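Local coordinates for protein DNA methyltransferase (Nicotiana tabacum, PDB 4ONQ) that probably transfers methyl groups from S-adenosylmethionine to cytosine C5 in DNA, here as the catalytic domain of a plant DRM-type methyltransferase bound to sinefungin, at residues E66-K71 / A217-V222; S221-L226 / V245-L250; I252-V257 / R271-Q276. The protein carries 5 engineered substitutions. All blocks are in the same frame, centred on the assembly; numbering follows the deposited sequence.

Contact 1 (E66-K71 / A217-V222)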
loop_
_atom_site.group_PDB
_atom_site.type_symbol
_atom_site.label_atom_id
_atom_site.label_comp_id
_atom_site.label_asym_id
_atom_site.label_seq_id
_atom_site.Cartn_x
_atom_site.Cartn_y
_atom_site.Cartn_z
ATOM N N GLU A 66 -7.605 -12.079 -2.256
ATOM C CA GLU A 66 -6.552 -12.287 -3.231
ATOM C C GLU A 66 -5.249 -11.913 -2.550
ATOM O O GLU A 66 -5.020 -10.748 -2.218
ATOM C CB GLU A 66 -6.787 -11.418 -4.469
ATOM C CG GLU A 66 -5.640 -11.445 -5.467
ATOM C CD GLU A 66 -5.907 -10.624 -6.721
ATOM O OE1 GLU A 66 -6.780 -9.727 -6.690
ATOM O OE2 GLU A 66 -5.238 -10.885 -7.746
ATOM N N PHE A 67 -4.410 -12.915 -2.313
ATOM C CA PHE A 67 -3.153 -12.702 -1.616
ATOM C C PHE A 67 -2.047 -12.371 -2.598
ATOM O O PHE A 67 -1.812 -13.104 -3.556
ATOM C CB PHE A 67 -2.770 -13.934 -0.798
ATOM C CG PHE A 67 -3.711 -14.223 0.338
ATOM C CD1 PHE A 67 -3.743 -13.400 1.454
ATOM C CD2 PHE A 67 -4.549 -15.327 0.296
ATOM C CE1 PHE A 67 -4.600 -13.665 2.504
ATOM C CE2 PHE A 67 -5.411 -15.596 1.339
ATOM C CZ PHE A 67 -5.438 -14.763 2.446
ATOM N N VAL A 68 -1.373 -11.252 -2.360
ATOM C CA VAL A 68 -0.270 -10.842 -3.219
ATOM C C VAL A 68 0.852 -10.151 -2.436
ATOM O O VAL A 68 0.613 -9.412 -1.468
ATOM C CB VAL A 68 -0.759 -10.024 -4.459
ATOM C CG1 VAL A 68 -2.111 -9.404 -4.201
ATOM C CG2 VAL A 68 0.256 -8.973 -4.880
ATOM N N ASP A 69 2.079 -10.462 -2.840
ATOM C CA ASP A 69 3.277 -9.910 -2.241
ATOM C C ASP A 69 3.768 -8.797 -3.152
ATOM O O ASP A 69 3.936 -8.997 -4.357
ATOM C CB ASP A 69 4.341 -11.007 -2.119
ATOM C CG ASP A 69 5.497 -10.613 -1.218
ATOM O OD1 ASP A 69 5.872 -9.419 -1.190
ATOM O OD2 ASP A 69 6.033 -11.507 -0.530
ATOM N N SER A 70 4.007 -7.622 -2.580
ATOM C CA SER A 70 4.382 -6.467 -3.388
ATOM C C SER A 70 5.804 -6.568 -3.916
ATOM O O SER A 70 6.265 -5.684 -4.635
ATOM C CB SER A 70 4.192 -5.168 -2.607
ATOM O OG SER A 70 2.819 -4.891 -2.432
ATOM N N LYS A 71 6.454 -7.665 -3.643
ATOM C CA LYS A 71 7.779 -7.862 -4.122
ATOM C C LYS A 71 7.770 -8.104 -5.582
ATOM O O LYS A 71 8.765 -8.039 -6.234
ATOM C CB LYS A 71 8.386 -9.041 -3.436
ATOM C CG LYS A 71 8.054 -10.353 -4.024
ATOM C CD LYS A 71 8.577 -11.433 -3.154
ATOM C CE LYS A 71 8.491 -12.789 -3.752
ATOM N NZ LYS A 71 8.982 -13.791 -2.810
ATOM N N ALA A 217 -2.534 -0.124 -7.931
ATOM C CA ALA A 217 -2.841 0.413 -9.252
ATOM C C ALA A 217 -3.020 -0.718 -10.247
ATOM O O ALA A 217 -3.870 -0.641 -11.135
ATOM C CB ALA A 217 -1.754 1.358 -9.718
ATOM N N TYR A 218 -2.211 -1.765 -10.101
ATOM C CA TYR A 218 -2.370 -2.942 -10.944
ATOM C C TYR A 218 -3.770 -3.512 -10.783
ATOM O O TYR A 218 -4.397 -3.904 -11.767
ATOM C CB TYR A 218 -1.326 -4.008 -10.619
ATOM C CG TYR A 218 -1.416 -5.247 -11.486
ATOM C CD1 TYR A 218 -1.039 -5.217 -12.826
ATOM C CD2 TYR A 218 -1.861 -6.453 -10.960
ATOM C CE1 TYR A 218 -1.109 -6.352 -13.615
ATOM C CE2 TYR A 218 -1.936 -7.590 -11.742
ATOM C CZ TYR A 218 -1.561 -7.535 -13.067
ATOM O OH TYR A 218 -1.639 -8.672 -13.841
ATOM N N HIS A 219 -4.274 -3.550 -9.552
ATOM C CA HIS A 219 -5.652 -4.026 -9.379
ATOM C C HIS A 219 -6.736 -3.060 -9.895
ATOM O O HIS A 219 -7.719 -3.491 -10.498
ATOM C CB HIS A 219 -5.921 -4.433 -7.933
ATOM C CG HIS A 219 -4.993 -5.494 -7.432
ATOM N ND1 HIS A 219 -4.701 -5.660 -6.095
ATOM C CD2 HIS A 219 -4.278 -6.435 -8.093
ATOM C CE1 HIS A 219 -3.850 -6.660 -5.955
ATOM N NE2 HIS A 219 -3.579 -7.149 -7.151
ATOM N N LEU A 220 -6.551 -1.761 -9.671
ATOM C CA LEU A 220 -7.563 -0.770 -10.035
ATOM C C LEU A 220 -7.548 -0.417 -11.519
ATOM O O LEU A 220 -8.439 0.279 -11.997
ATOM C CB LEU A 220 -7.384 0.513 -9.217
ATOM C CG LEU A 220 -7.517 0.417 -7.696
ATOM C CD1 LEU A 220 -7.283 1.776 -7.028
ATOM C CD2 LEU A 220 -8.878 -0.130 -7.318
ATOM N N SER A 221 -6.536 -0.884 -12.242
ATOM C CA SER A 221 -6.353 -0.485 -13.637
ATOM C C SER A 221 -7.556 -0.845 -14.507
ATOM O O SER A 221 -7.835 -0.172 -15.495
ATOM C CB SER A 221 -5.084 -1.110 -14.216
ATOM O OG SER A 221 -5.206 -2.514 -14.305
ATOM N N VAL A 222 -8.272 -1.897 -14.119
ATOM C CA VAL A 222 -9.481 -2.325 -14.816
ATOM C C VAL A 222 -10.575 -1.258 -14.799
ATOM O O VAL A 222 -11.544 -1.344 -15.550
ATOM C CB VAL A 222 -10.066 -3.613 -14.198
ATOM C CG1 VAL A 222 -9.026 -4.724 -14.188
ATOM C CG2 VAL A 222 -10.574 -3.341 -12.786
#
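His219 on helix 213-220 meets Glu66 and Val68 on strand 66-69, and the two come at its imidazole from different directions. This is the class I methyltransferase fold, an alpha/beta sandwich around a seven-stranded sheet; strand 66-69 is an outermost strand, and helix 213-220 packs against this end of the sheet, His219 reaching to strand 66-69 and its neighbours. Glu66 OE1 sits over one face of the ring, offset toward the rim, with the carboxylate plane 22° from that of the imidazole. No hydrogen bond joins them: Glu66 OE2 stays 4.1 Å from His219 NE2. Glu66 reaches the ring because CG stands anti to the backbone N (chi1 173°) and the chain continues extended, carrying the carboxylate well clear of the strand. There it is held by other partners: His84 bonds to OE1, Arg91 makes a salt bridge to OE2, and the backbone N of Phe15 a hydrogen bond to the same oxygen. A carboxylate so near would be expected to favour a charged imidazole, although Arg91 should offset much of that. His219 ND1 is hydrogen-bonded to Tyr41 OH, and Tyr82 meets the ring edge-to-face, so its rotation is fixed from several sides. Val68, which also packs on Tyr82, comes in at the edge of the imidazole instead: its side chain and that of His219 slide past each other in opposite directions, with Val68 CG1 in the ring plane, 3.7 Å from His219 CE1 and 4.0 Å from His219 NE2.

Contact 2 (S221-L226 / V245-L250)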
loop_
_atom_site.group_PDB
_atom_site.type_symbol
_atom_site.label_atom_id
_atom_site.label_comp_id
_atom_site.label_asym_id
_atom_site.label_seq_id
_atom_site.Cartn_x
_atom_site.Cartn_y
_atom_site.Cartn_z
ATOM N N SER A 221 -6.536 -0.884 -12.242
ATOM C CA SER A 221 -6.353 -0.485 -13.637
ATOM C C SER A 221 -7.556 -0.845 -14.507
ATOM O O SER A 221 -7.835 -0.172 -15.495
ATOM C CB SER A 221 -5.084 -1.110 -14.216
ATOM O OG SER A 221 -5.206 -2.514 -14.305
ATOM N N VAL A 222 -8.272 -1.897 -14.119
ATOM C CA VAL A 222 -9.481 -2.325 -14.816
ATOM C C VAL A 222 -10.575 -1.258 -14.799
ATOM O O VAL A 222 -11.544 -1.344 -15.550
ATOM C CB VAL A 222 -10.066 -3.613 -14.198
ATOM C CG1 VAL A 222 -9.026 -4.724 -14.188
ATOM C CG2 VAL A 222 -10.574 -3.341 -12.786
ATOM N N LEU A 223 -10.421 -0.253 -13.943
ATOM C CA LEU A 223 -11.435 0.786 -13.808
ATOM C C LEU A 223 -11.317 1.871 -14.866
ATOM O O LEU A 223 -12.270 2.615 -15.094
ATOM C CB LEU A 223 -11.375 1.430 -12.425
ATOM C CG LEU A 223 -11.693 0.526 -11.242
ATOM C CD1 LEU A 223 -11.738 1.347 -9.955
ATOM C CD2 LEU A 223 -13.007 -0.197 -11.479
ATOM N N LYS A 224 -10.156 1.963 -15.506
ATOM C CA LYS A 224 -9.887 3.069 -16.425
ATOM C C LYS A 224 -10.864 3.135 -17.597
ATOM O O LYS A 224 -11.322 4.215 -17.970
ATOM C CB LYS A 224 -8.450 3.020 -16.943
ATOM C CG LYS A 224 -8.076 4.200 -17.825
ATOM C CD LYS A 224 -6.585 4.193 -18.131
ATOM C CE LYS A 224 -6.177 5.445 -18.887
ATOM N NZ LYS A 224 -6.691 6.659 -18.198
ATOM N N ASP A 225 -11.219 2.007 -18.156
ATOM C CA ASP A 225 -12.116 2.063 -19.267
ATOM C C ASP A 225 -13.515 2.330 -18.802
ATOM O O ASP A 225 -14.293 2.927 -19.487
ATOM C CB ASP A 225 -12.081 0.763 -20.054
ATOM C CG ASP A 225 -11.138 0.827 -21.217
ATOM O OD1 ASP A 225 -10.745 1.959 -21.566
ATOM O OD2 ASP A 225 -10.792 -0.231 -21.790
ATOM N N LEU A 226 -13.833 1.875 -17.611
ATOM C CA LEU A 226 -15.195 1.970 -17.110
ATOM C C LEU A 226 -15.650 3.392 -16.787
ATOM O O LEU A 226 -16.837 3.696 -16.888
ATOM C CB LEU A 226 -15.371 1.070 -15.886
ATOM C CG LEU A 226 -15.153 -0.425 -16.114
ATOM C CD1 LEU A 226 -15.252 -1.180 -14.797
ATOM C CD2 LEU A 226 -16.161 -0.965 -17.115
ATOM N N VAL A 245 -3.630 8.188 -5.330
ATOM C CA VAL A 245 -2.408 8.276 -6.116
ATOM C C VAL A 245 -2.359 7.165 -7.156
ATOM O O VAL A 245 -1.902 7.376 -8.277
ATOM C CB VAL A 245 -1.154 8.232 -5.217
ATOM C CG1 VAL A 245 0.115 8.128 -6.050
ATOM C CG2 VAL A 245 -1.106 9.465 -4.336
ATOM N N ALA A 246 -2.842 5.985 -6.783
ATOM C CA ALA A 246 -2.944 4.880 -7.728
ATOM C C ALA A 246 -3.877 5.245 -8.893
ATOM O O ALA A 246 -3.503 5.111 -10.056
ATOM C CB ALA A 246 -3.418 3.617 -7.024
ATOM N N LEU A 247 -5.083 5.714 -8.579
ATOM C CA LEU A 247 -6.031 6.134 -9.609
ATOM C C LEU A 247 -5.453 7.238 -10.478
ATOM O O LEU A 247 -5.655 7.259 -11.692
ATOM C CB LEU A 247 -7.333 6.624 -8.980
ATOM C CG LEU A 247 -8.105 5.580 -8.177
ATOM C CD1 LEU A 247 -9.213 6.254 -7.377
ATOM C CD2 LEU A 247 -8.667 4.510 -9.107
ATOM N N TYR A 248 -4.734 8.161 -9.852
ATOM C CA TYR A 248 -4.151 9.281 -10.578
ATOM C C TYR A 248 -3.066 8.824 -11.542
ATOM O O TYR A 248 -2.997 9.287 -12.679
ATOM C CB TYR A 248 -3.602 10.322 -9.610
ATOM C CG TYR A 248 -2.775 11.399 -10.271
ATOM C CD1 TYR A 248 -3.380 12.445 -10.953
ATOM C CD2 TYR A 248 -1.387 11.372 -10.204
ATOM C CE1 TYR A 248 -2.626 13.438 -11.553
ATOM C CE2 TYR A 248 -0.624 12.360 -10.796
ATOM C CZ TYR A 248 -1.250 13.393 -11.467
ATOM O OH TYR A 248 -0.495 14.378 -12.062
ATOM N N ARG A 249 -2.220 7.904 -11.098
ATOM C CA ARG A 249 -1.131 7.434 -11.946
ATOM C C ARG A 249 -1.670 6.579 -13.084
ATOM O O ARG A 249 -1.028 6.431 -14.123
ATOM C CB ARG A 249 -0.100 6.668 -11.121
ATOM C CG ARG A 249 0.609 7.547 -10.107
ATOM C CD ARG A 249 1.725 6.813 -9.406
ATOM N NE ARG A 249 2.753 6.359 -10.341
ATOM C CZ ARG A 249 3.696 5.476 -10.030
ATOM N NH1 ARG A 249 3.739 4.950 -8.809
ATOM N NH2 ARG A 249 4.588 5.119 -10.944
ATOM N N LEU A 250 -2.864 6.032 -12.874
ATOM C CA LEU A 250 -3.539 5.216 -13.871
ATOM C C LEU A 250 -4.164 6.100 -14.942
ATOM O O LEU A 250 -4.586 5.619 -15.993
ATOM C CB LEU A 250 -4.620 4.360 -13.212
ATOM C CG LEU A 250 -4.151 3.106 -12.475
ATOM C CD1 LEU A 250 -5.284 2.483 -11.676
ATOM C CD2 LEU A 250 -3.597 2.115 -13.462
#
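Ser221 and Leu250 bring the backbones closest, with CA atoms 6.4 Å apart, where residues 221-226, coiling loosely on from helix 213-220, pass the C-terminal part of segment 245-250. The Leu250 side chain is laid directly on the Ser221 backbone with both methyls. Leu250 CD1 rests 3.6 Å from Ser221 N, and Leu250 CD2 lies 3.6 Å from Ser221 CB, so the serine offers its main chain and methylene here while its hydroxyl is engaged with Tyr218 O and Phe92 N. Leu250 also reaches Leu220 and Leu94, which continue the apolar layer beyond the serine. Deeper in, Leu223 CD1 and Leu247 CD2 meet more loosely, methyl to methyl at 4.5 Å. Those two leucines sit over the sheet: Leu223 touches Ile231 and Phe39, and Leu247 touches Val233. The contact belongs to the Rossmann-like class I methyltransferase fold, where strand 231-236 runs into the FxGxG signature and then into helix 242-249; residues 221-226 lead into that strand, and here they pack against the helix which follows it. At Lys224, which is partly exposed, the chemistry turns polar. Lys224 leaves the backbone with CG anti to N (chi1 -176°), runs extended, and bends at its last torsion (chi4 50°), which curls the amine round the carbonyl oxygen of Leu250. Lys224 CD and CE each lie 3.3 Å from Leu250 O, and the weak hydrogen bond from Lys224 NZ to Leu250 O measures 3.2 Å. A methionine in its place would probably leave the Leu250 carbonyl without this donor, since its thioether can offer no proton to the oxygen.

Contact 3 (I252-V257 / R271-Q276)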
loop_
_atom_site.group_PDB
_atom_site.type_symbol
_atom_site.label_atom_id
_atom_site.label_comp_id
_atom_site.label_asym_id
_atom_site.label_seq_id
_atom_site.Cartn_x
_atom_site.Cartn_y
_atom_site.Cartn_z
ATOM N N ILE A 252 -6.852 7.748 -14.425
ATOM C CA ILE A 252 -8.283 7.743 -14.176
ATOM C C ILE A 252 -8.690 9.056 -13.520
ATOM O O ILE A 252 -8.224 9.379 -12.433
ATOM C CB ILE A 252 -8.684 6.576 -13.268
ATOM C CG1 ILE A 252 -8.253 5.247 -13.901
ATOM C CG2 ILE A 252 -10.175 6.604 -13.011
ATOM C CD1 ILE A 252 -8.504 4.028 -13.024
ATOM N N PRO A 253 -9.534 9.818 -14.161
ATOM C CA PRO A 253 -9.865 11.117 -13.626
ATOM C C PRO A 253 -10.638 10.991 -12.343
ATOM O O PRO A 253 -11.436 10.113 -12.196
ATOM C CB PRO A 253 -10.700 11.757 -14.724
ATOM C CG PRO A 253 -10.724 10.809 -15.819
ATOM C CD PRO A 253 -10.359 9.485 -15.315
ATOM N N LEU A 254 -10.393 11.899 -11.429
ATOM C CA LEU A 254 -11.093 11.899 -10.189
ATOM C C LEU A 254 -12.110 13.002 -10.147
ATOM O O LEU A 254 -11.776 14.147 -10.195
ATOM C CB LEU A 254 -10.101 12.115 -9.074
ATOM C CG LEU A 254 -9.057 11.037 -8.935
ATOM C CD1 LEU A 254 -7.911 11.521 -8.109
ATOM C CD2 LEU A 254 -9.646 9.796 -8.345
ATOM N N ASN A 255 -13.361 12.636 -10.000
ATOM C CA ASN A 255 -14.383 13.635 -9.925
ATOM C C ASN A 255 -14.759 13.989 -8.521
ATOM O O ASN A 255 -14.669 15.099 -8.132
ATOM C CB ASN A 255 -15.599 13.193 -10.724
ATOM C CG ASN A 255 -16.785 14.055 -10.480
ATOM O OD1 ASN A 255 -17.692 13.678 -9.771
ATOM N ND2 ASN A 255 -16.791 15.231 -11.071
ATOM N N THR A 256 -15.063 13.035 -7.714
ATOM C CA THR A 256 -15.239 13.433 -6.377
ATOM C C THR A 256 -14.593 12.385 -5.483
ATOM O O THR A 256 -14.732 11.227 -5.739
ATOM C CB THR A 256 -16.701 13.619 -6.142
ATOM O OG1 THR A 256 -16.981 14.990 -5.879
ATOM C CG2 THR A 256 -17.118 12.862 -4.982
ATOM N N VAL A 257 -13.831 12.805 -4.489
ATOM C CA VAL A 257 -13.290 11.904 -3.481
ATOM C C VAL A 257 -13.713 12.277 -2.071
ATOM O O VAL A 257 -13.490 13.360 -1.631
ATOM C CB VAL A 257 -11.760 11.855 -3.507
ATOM C CG1 VAL A 257 -11.229 11.043 -2.351
ATOM C CG2 VAL A 257 -11.264 11.287 -4.801
ATOM N N ARG A 271 -4.263 16.864 0.965
ATOM C CA ARG A 271 -4.735 18.155 0.468
ATOM C C ARG A 271 -3.657 18.848 -0.370
ATOM O O ARG A 271 -3.924 19.329 -1.485
ATOM C CB ARG A 271 -5.160 19.048 1.640
ATOM C CG ARG A 271 -5.538 20.479 1.254
ATOM C CD ARG A 271 -6.792 20.531 0.378
ATOM N NE ARG A 271 -7.958 19.931 1.028
ATOM C CZ ARG A 271 -9.154 19.805 0.459
ATOM N NH1 ARG A 271 -9.354 20.236 -0.782
ATOM N NH2 ARG A 271 -10.151 19.243 1.129
ATOM N N SER A 272 -2.440 18.894 0.170
ATOM C CA SER A 272 -1.309 19.456 -0.560
ATOM C C SER A 272 -1.131 18.752 -1.899
ATOM O O SER A 272 -0.967 19.408 -2.927
ATOM C CB SER A 272 -0.025 19.365 0.259
ATOM O OG SER A 272 -0.023 20.324 1.297
ATOM N N TRP A 273 -1.183 17.420 -1.883
ATOM C CA TRP A 273 -1.078 16.642 -3.118
ATOM C C TRP A 273 -2.196 16.979 -4.106
ATOM O O TRP A 273 -1.987 17.024 -5.323
ATOM C CB TRP A 273 -1.125 15.148 -2.802
ATOM C CG TRP A 273 -1.152 14.290 -4.022
ATOM C CD1 TRP A 273 -0.083 13.902 -4.771
ATOM C CD2 TRP A 273 -2.309 13.707 -4.639
ATOM N NE1 TRP A 273 -0.501 13.118 -5.821
ATOM C CE2 TRP A 273 -1.862 12.981 -5.761
ATOM C CE3 TRP A 273 -3.677 13.730 -4.354
ATOM C CZ2 TRP A 273 -2.733 12.284 -6.595
ATOM C CZ3 TRP A 273 -4.541 13.032 -5.184
ATOM C CH2 TRP A 273 -4.066 12.323 -6.294
ATOM N N TRP A 274 -3.387 17.183 -3.585
ATOM C CA TRP A 274 -4.541 17.431 -4.384
ATOM C C TRP A 274 -4.385 18.701 -5.127
ATOM O O TRP A 274 -4.703 18.788 -6.286
ATOM C CB TRP A 274 -5.779 17.451 -3.522
ATOM C CG TRP A 274 -7.081 17.491 -4.245
ATOM C CD1 TRP A 274 -7.817 18.586 -4.599
ATOM C CD2 TRP A 274 -7.865 16.377 -4.696
ATOM N NE1 TRP A 274 -8.949 18.233 -5.211
ATOM C CE2 TRP A 274 -9.039 16.935 -5.315
ATOM C CE3 TRP A 274 -7.717 15.026 -4.662
ATOM C CZ2 TRP A 274 -10.002 16.153 -5.858
ATOM C CZ3 TRP A 274 -8.689 14.255 -5.227
ATOM C CH2 TRP A 274 -9.810 14.805 -5.803
ATOM N N GLU A 275 -3.892 19.713 -4.476
ATOM C CA GLU A 275 -3.559 20.936 -5.130
ATOM C C GLU A 275 -2.403 20.896 -6.079
ATOM O O GLU A 275 -2.467 21.456 -7.118
ATOM C CB GLU A 275 -3.359 22.016 -4.114
ATOM C CG GLU A 275 -4.638 22.263 -3.394
ATOM C CD GLU A 275 -4.498 23.141 -2.192
ATOM O OE1 GLU A 275 -3.512 23.872 -2.084
ATOM O OE2 GLU A 275 -5.411 23.116 -1.372
ATOM N N GLN A 276 -1.354 20.212 -5.703
ATOM C CA GLN A 276 -0.144 20.157 -6.451
ATOM C C GLN A 276 -0.327 19.478 -7.769
ATOM O O GLN A 276 0.392 19.708 -8.689
ATOM C CB GLN A 276 0.948 19.523 -5.625
ATOM C CG GLN A 276 1.539 20.488 -4.624
ATOM C CD GLN A 276 2.481 19.865 -3.619
ATOM O OE1 GLN A 276 3.144 18.908 -3.905
ATOM N NE2 GLN A 276 2.544 20.429 -2.451
#
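Trp274 receives both Leu254 and Val257, whose methyls converge on the far end of its six-membered ring. Val257 CG2 is 3.9 Å from Trp274 CH2, and Leu254 CD1 is 4.0 Å from Trp274 CZ3; each approach is oblique to the indole. Leu254 CD1 also reaches the neighbouring tryptophan, but there it stands at the edge, near the ring plane, 4.3 Å from Trp273 CH2. The leucine methyl thus fits between the two indoles, touching each at its benzo end. Trp274 can reach the strand because its CG is anti to the backbone N (chi1 -171°), sending the indole out across the gap. That gap is wide, with Leu254 CA and Trp274 CA 10.4 Å apart. Trp274 NE1 makes a weak hydrogen bond to the Gly281 carbonyl, which may limit the turning of the ring. These residues belong to a beta-alpha-beta crossover, strand 254-260 to helix 264-276 to strand 282-286, and the contact is the packing of its helix onto its first strand. In an unbroken strand Leu254 and Val257 would point to opposite faces. The corner at Asn255 (psi -52°) shifts that alternation, and both side chains leave toward the helix. Asn255 shares backbone hydrogen bonds with Ile231 and Asn282, on the strands to its two sides, across the break. Further out, Ile231 and Leu247 back Leu254, while Val233 and Glu244 touch Val257. Leu283 and Gln279 pack on Trp274; Val245 and the His192 ring meet Trp273, whose side chain is about 11 Å from the bound sinefungin.

Overall arrangement
All three contacts are buried, but the centre of contact 1 is about 10 Å from the centre of the chain, that of contact 3 about 18 Å. Contacts 1 and 2 share Ser221 and Val222, and helix 213-220 packs on helix 242-249 between them, Ala217 against Ala246 and Leu220 against Leu247. Contact 2 passes to contact 3 through Leu247, whose CD1 lies 3.7 Å from Leu254 CD2. Contacts 1 and 3 both reach the mixed sheet, at strands 66-69 and 254-260. Contact 1 centres on a carboxylate and an imidazole; contact 2 packs leucines on a serine and on each other, adding one weak lysine-to-carbonyl bond at its partly exposed side; contact 3 is wholly apolar.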